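Local coordinates for 122aa long conserved hypothetical protein (Sulfolobus tokodaii, PDB 1WOL) that is of unknown function but belongs to the HEPN family of small helical proteins, members of which have been linked to nucleotide binding, at residues G25-A30 against R101-C106; F32-C37 against N108-I113. All blocks are in the same frame, centred on the assembly; numbering follows the deposited sequence.

Contact 1 of 2, residues G25-A30 against R101-C106. With TBU (tertiary-butyl alcohol), chain B.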
loop_
_atom_site.group_PDB
_atom_site.type_symbol
_atom_site.label_atom_id
_atom_site.label_comp_id
_atom_site.label_asym_id
_atom_site.label_seq_id
_atom_site.Cartn_x
_atom_site.Cartn_y
_atom_site.Cartn_z
ATOM N N GLY A 25 17.220 -6.483 4.080
ATOM C CA GLY A 25 16.954 -7.739 3.374
ATOM C C GLY A 25 15.577 -8.304 3.661
ATOM O O GLY A 25 15.235 -9.498 3.286
ATOM N N TYR A 26 14.685 -7.530 4.283
ATOM C CA TYR A 26 13.412 -8.084 4.701
ATOM C C TYR A 26 12.334 -7.779 3.723
ATOM O O TYR A 26 11.490 -6.879 3.909
ATOM C CB TYR A 26 13.055 -7.595 6.122
ATOM C CG TYR A 26 14.140 -7.893 7.159
ATOM C CD1 TYR A 26 14.801 -6.830 7.797
ATOM C CD2 TYR A 26 14.464 -9.168 7.451
ATOM C CE1 TYR A 26 15.821 -7.104 8.799
ATOM C CE2 TYR A 26 15.498 -9.486 8.393
ATOM C CZ TYR A 26 16.121 -8.400 9.033
ATOM O OH TYR A 26 17.177 -8.661 9.936
ATOM N N TYR A 27 12.423 -8.501 2.605
ATOM C CA TYR A 27 11.575 -8.073 1.451
ATOM C C TYR A 27 10.113 -8.298 1.602
ATOM O O TYR A 27 9.315 -7.450 1.084
ATOM C CB TYR A 27 12.147 -8.762 0.136
ATOM C CG TYR A 27 13.601 -8.476 -0.042
ATOM C CD1 TYR A 27 14.496 -9.562 -0.337
ATOM C CD2 TYR A 27 14.166 -7.213 0.066
ATOM C CE1 TYR A 27 15.857 -9.372 -0.511
ATOM C CE2 TYR A 27 15.558 -7.021 -0.036
ATOM C CZ TYR A 27 16.397 -8.137 -0.351
ATOM O OH TYR A 27 17.756 -7.878 -0.545
ATOM N N GLU A 28 9.683 -9.378 2.276
ATOM C CA GLU A 28 8.279 -9.517 2.483
ATOM C C GLU A 28 7.698 -8.416 3.378
ATOM O O GLU A 28 6.568 -7.953 3.215
ATOM C CB GLU A 28 7.999 -10.912 3.061
ATOM C CG GLU A 28 8.014 -11.047 4.660
ATOM C CD GLU A 28 9.378 -10.788 5.290
ATOM O OE1 GLU A 28 9.364 -11.098 6.550
ATOM O OE2 GLU A 28 10.349 -10.394 4.687
ATOM N N LEU A 29 8.542 -7.975 4.338
ATOM C CA LEU A 29 8.145 -6.858 5.208
ATOM C C LEU A 29 8.033 -5.566 4.379
ATOM O O LEU A 29 7.135 -4.817 4.647
ATOM C CB LEU A 29 9.191 -6.804 6.351
ATOM C CG LEU A 29 8.851 -5.684 7.411
ATOM C CD1 LEU A 29 7.475 -5.806 7.983
ATOM C CD2 LEU A 29 9.965 -5.700 8.465
ATOM N N ALA A 30 9.040 -5.317 3.609
ATOM C CA ALA A 30 8.951 -4.107 2.758
ATOM C C ALA A 30 7.658 -4.156 1.926
ATOM O O ALA A 30 6.966 -3.084 1.775
ATOM C CB ALA A 30 10.108 -4.152 1.812
ATOM N N ARG A 101 13.514 -7.487 -6.079
ATOM C CA ARG A 101 12.625 -6.877 -7.062
ATOM C C ARG A 101 11.215 -6.685 -6.537
ATOM O O ARG A 101 10.613 -5.671 -6.795
ATOM C CB ARG A 101 12.605 -7.731 -8.339
ATOM C CG ARG A 101 11.504 -7.278 -9.317
ATOM C CD ARG A 101 11.596 -8.029 -10.686
ATOM N NE ARG A 101 11.099 -9.402 -10.569
ATOM C CZ ARG A 101 9.855 -9.753 -10.539
ATOM N NH1 ARG A 101 8.839 -8.893 -10.606
ATOM N NH2 ARG A 101 9.559 -11.040 -10.399
ATOM N N ASP A 102 10.669 -7.618 -5.711
ATOM C CA ASP A 102 9.339 -7.471 -5.210
ATOM C C ASP A 102 9.371 -6.247 -4.301
ATOM O O ASP A 102 8.453 -5.479 -4.356
ATOM C CB ASP A 102 8.993 -8.664 -4.284
ATOM C CG ASP A 102 8.968 -10.008 -5.018
ATOM O OD1 ASP A 102 9.143 -11.044 -4.258
ATOM O OD2 ASP A 102 8.687 -10.049 -6.243
ATOM N N ALA A 103 10.386 -6.128 -3.455
ATOM C CA ALA A 103 10.416 -4.928 -2.596
ATOM C C ALA A 103 10.416 -3.648 -3.390
ATOM O O ALA A 103 9.690 -2.715 -3.038
ATOM C CB ALA A 103 11.620 -5.058 -1.695
ATOM N N ASP A 104 11.250 -3.627 -4.433
ATOM C CA ASP A 104 11.226 -2.418 -5.266
ATOM C C ASP A 104 9.900 -2.186 -5.882
ATOM O O ASP A 104 9.416 -1.034 -5.894
ATOM C CB ASP A 104 12.290 -2.501 -6.448
ATOM C CG ASP A 104 13.668 -2.469 -5.968
ATOM O OD1 ASP A 104 13.960 -2.301 -4.763
ATOM O OD2 ASP A 104 14.561 -2.632 -6.876
ATOM N N GLU A 105 9.228 -3.183 -6.458
ATOM C CA GLU A 105 7.917 -2.927 -7.112
ATOM C C GLU A 105 6.873 -2.509 -6.090
ATOM O O GLU A 105 6.034 -1.633 -6.364
ATOM C CB GLU A 105 7.458 -4.233 -7.799
ATOM C CG GLU A 105 8.396 -4.498 -8.981
ATOM C CD GLU A 105 7.982 -5.773 -9.789
ATOM O OE1 GLU A 105 7.031 -6.460 -9.403
ATOM O OE2 GLU A 105 8.726 -5.955 -10.803
ATOM N N CYS A 106 6.891 -3.115 -4.946
ATOM C CA CYS A 106 5.912 -2.729 -3.904
ATOM C C CYS A 106 6.257 -1.304 -3.392
ATOM O O CYS A 106 5.280 -0.497 -3.305
ATOM C CB CYS A 106 6.064 -3.619 -2.667
ATOM S SG CYS A 106 5.330 -5.320 -3.031
HETATM O O TBU B . 5.096 -9.553 9.231
HETATM C C TBU B . 4.668 -10.025 7.916
HETATM C C1 TBU B . 5.037 -11.500 7.901
HETATM C C2 TBU B . 5.414 -9.238 6.786
HETATM C C3 TBU B . 3.228 -9.772 7.820
#

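Contact 2 of 2, residues F32-C37 against N108-I113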
loop_
_atom_site.group_PDB
_atom_site.type_symbol
_atom_site.label_atom_id
_atom_site.label_comp_id
_atom_site.label_asym_id
_atom_site.label_seq_id
_atom_site.Cartn_x
_atom_site.Cartn_y
_atom_site.Cartn_z
ATOM N N PHE A 32 4.727 -5.763 2.686
ATOM C CA PHE A 32 3.590 -5.485 3.531
ATOM C C PHE A 32 3.435 -4.053 3.875
ATOM O O PHE A 32 2.308 -3.527 3.944
ATOM C CB PHE A 32 3.884 -6.313 4.849
ATOM C CG PHE A 32 2.869 -6.052 5.928
ATOM C CD1 PHE A 32 1.582 -6.665 5.857
ATOM C CD2 PHE A 32 3.178 -5.213 6.944
ATOM C CE1 PHE A 32 0.621 -6.339 6.923
ATOM C CE2 PHE A 32 2.245 -4.901 7.944
ATOM C CZ PHE A 32 1.023 -5.451 7.929
ATOM N N LEU A 33 4.583 -3.387 4.252
ATOM C CA LEU A 33 4.567 -1.982 4.706
ATOM C C LEU A 33 4.231 -1.045 3.500
ATOM O O LEU A 33 3.612 -0.020 3.742
ATOM C CB LEU A 33 5.953 -1.622 5.292
ATOM C CG LEU A 33 6.203 -2.247 6.671
ATOM C CD1 LEU A 33 7.684 -2.082 6.930
ATOM C CD2 LEU A 33 5.305 -1.603 7.690
ATOM N N SER A 34 4.573 -1.497 2.299
ATOM C CA SER A 34 4.156 -0.684 1.098
ATOM C C SER A 34 2.643 -0.765 0.939
ATOM O O SER A 34 2.015 0.260 0.594
ATOM C CB SER A 34 4.810 -1.289 -0.182
ATOM O OG SER A 34 6.229 -1.091 -0.029
ATOM N N GLN A 35 2.009 -1.939 1.145
ATOM C CA GLN A 35 0.582 -1.962 1.075
ATOM C C GLN A 35 -0.052 -1.144 2.168
ATOM O O GLN A 35 -0.968 -0.400 1.865
ATOM C CB GLN A 35 0.066 -3.393 1.133
ATOM C CG GLN A 35 -1.455 -3.265 1.090
ATOM C CD GLN A 35 -2.240 -4.151 1.815
ATOM O OE1 GLN A 35 -2.072 -5.310 1.589
ATOM N NE2 GLN A 35 -3.311 -3.628 2.634
ATOM N N GLN A 36 0.529 -1.127 3.390
ATOM C CA GLN A 36 0.024 -0.277 4.442
ATOM C C GLN A 36 0.124 1.160 4.084
ATOM O O GLN A 36 -0.810 1.927 4.361
ATOM C CB GLN A 36 0.758 -0.505 5.757
ATOM C CG GLN A 36 0.500 -1.916 6.282
ATOM C CD GLN A 36 -0.902 -1.945 6.924
ATOM O OE1 GLN A 36 -1.683 -2.887 6.615
ATOM N NE2 GLN A 36 -1.231 -0.962 7.702
ATOM N N CYS A 37 1.270 1.607 3.471
ATOM C CA CYS A 37 1.435 2.938 3.023
ATOM C C CYS A 37 0.275 3.355 2.079
ATOM O O CYS A 37 -0.316 4.419 2.318
ATOM C CB CYS A 37 2.827 3.042 2.333
ATOM S SG CYS A 37 2.990 4.706 1.481
ATOM N N ASN A 108 7.836 1.116 -4.834
ATOM C CA ASN A 108 7.512 2.142 -5.875
ATOM C C ASN A 108 6.082 2.311 -6.188
ATOM O O ASN A 108 5.645 3.467 -6.542
ATOM C CB ASN A 108 8.372 1.765 -7.105
ATOM C CG ASN A 108 9.803 1.970 -6.807
ATOM O OD1 ASN A 108 10.246 2.628 -5.887
ATOM N ND2 ASN A 108 10.655 1.387 -7.718
ATOM N N CYS A 109 5.274 1.254 -6.066
ATOM C CA CYS A 109 3.840 1.475 -6.207
ATOM C C CYS A 109 3.297 2.261 -5.054
ATOM O O CYS A 109 2.360 3.023 -5.180
ATOM C CB CYS A 109 3.074 0.133 -6.237
ATOM S SG CYS A 109 2.899 -0.504 -7.926
ATOM N N ALA A 110 3.797 1.997 -3.805
ATOM C CA ALA A 110 3.382 2.844 -2.634
ATOM C C ALA A 110 3.735 4.311 -2.848
ATOM O O ALA A 110 2.887 5.156 -2.565
ATOM C CB ALA A 110 4.044 2.279 -1.294
ATOM N N ILE A 111 4.923 4.596 -3.430
ATOM C CA ILE A 111 5.300 5.979 -3.674
ATOM C C ILE A 111 4.369 6.554 -4.732
ATOM O O ILE A 111 3.890 7.703 -4.540
ATOM C CB ILE A 111 6.712 5.930 -4.196
ATOM C CG1 ILE A 111 7.709 5.672 -3.054
ATOM C CG2 ILE A 111 7.052 7.367 -4.781
ATOM C CD1 ILE A 111 9.145 5.299 -3.551
ATOM N N ARG A 112 4.031 5.781 -5.752
ATOM C CA ARG A 112 3.111 6.310 -6.834
ATOM C C ARG A 112 1.801 6.649 -6.198
ATOM O O ARG A 112 1.253 7.702 -6.470
ATOM C CB ARG A 112 3.026 5.245 -7.970
ATOM C CG ARG A 112 2.075 5.218 -9.184
ATOM C CD ARG A 112 3.144 4.518 -10.116
ATOM N NE ARG A 112 3.219 5.239 -11.149
ATOM C CZ ARG A 112 3.632 6.418 -11.339
ATOM N NH1 ARG A 112 2.893 7.458 -11.681
ATOM N NH2 ARG A 112 4.964 6.440 -11.232
ATOM N N ILE A 113 1.230 5.773 -5.372
ATOM C CA ILE A 113 -0.081 6.094 -4.746
ATOM C C ILE A 113 -0.011 7.191 -3.746
ATOM O O ILE A 113 -0.894 8.075 -3.781
ATOM C CB ILE A 113 -0.694 4.804 -4.201
ATOM C CG1 ILE A 113 -1.020 3.868 -5.324
ATOM C CG2 ILE A 113 -1.952 5.136 -3.288
ATOM C CD1 ILE A 113 -1.422 2.395 -4.894
#

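Contact 1 of 2, residues G25-A30 against R101-C106
Y27 and A103 bring helices 27-48 and 100-120 close, their CA atoms 5.3 Å apart, with the two backbones running in the same direction. The methyl group of A103 packs against both Y27 and A30. It meets the Y27 ring obliquely at CD2, where A103 CB lies 3.8 Å away, and one turn further on A30 CB stands 3.9 Å from A103 CB. The tyrosine reaches this place because its CG lies beside the backbone N, anti to the carbonyl carbon (chi1 -54°). The carbonyl oxygen of G25 sits over the centre of the Y27 ring, 3.6 Å above its plane. G25 ends helix 4-23 in a Schellman motif, and Y26 is the N-cap of the next helix, so the contact begins immediately after the turn between them. E28 points away from helix 100-120 and folds back, its bend at chi2 bringing OE2 3.0 Å from L29 N in a weak hydrogen bond. E28 CG also touches the tertiary-butyl alcohol, 3.8 Å from its C2, in a pocket shared with L29 and F32. On the second helix R101 NH1 forms a salt bridge with E105 OE2 one turn later (2.9 Å). D104 pairs separately with K22 of helix 4-23, and D102, although directed toward helix 27-48, has OD1 bonded to T99 N. Between the segments the chemistry is therefore apolar: two alanines, A30 and A103, allow close helix packing with the Y27 ring alongside, and the C31-C106 disulfide ties the same two helices covalently.

Contact 2 of 2, residues F32-C37 against N108-I113
A chi1 of 171° places C37 SG anti to its own backbone N and swings it across to A110 CB, whereas a chi1 of -66° turns S34 OG back to its own helix and leaves S34 CB as the side-chain atom touching A110. Both residues touch the same methyl group. A110 CB is 3.8 Å from S34 CB and also 3.8 Å from C37 SG, so it rests between successive turns of helix 27-48. It comes nearer still to the backbone, 3.4 Å from S34 O. The serine hydroxyl hydrogen-bonds to the carbonyl oxygen of A30; its polar end is thus satisfied by the preceding turn. With CA atoms of S34 and A110 5.2 Å apart, the helices can pack this tightly because the side chains between them are small. Helix 4-23 lies along one flank, receiving I111 on L15 and R19 and L33 on E17. Helix 67-77 packs against another: S34 and C109 touch L76, I113 touches C72, the C72-C109 disulfide joins it to helix 100-120, and R112 adds a salt bridge to D68.

How the contacts relate
Contacts 1 and 2 are consecutive parts of one seam between helices 27-48 and 100-120, their centres 10 Å apart. They join directly where C106 O approaches S34 CB to 3.3 Å. A seven-residue step relates them: Y27, A30 and A103 give way to S34, C37 and A110. Contact 1 is centred about 12 Å from the centre of the chain, at the start of both helices, and contact 2 about 4 Å from it. Two tertiary-butyl alcohol pockets adjoin this pair: E28, L29 and F32 form one, while E105 and C109 join Q71 and F75 in the other. The bound alcohol does not by itself establish a natural ligand site.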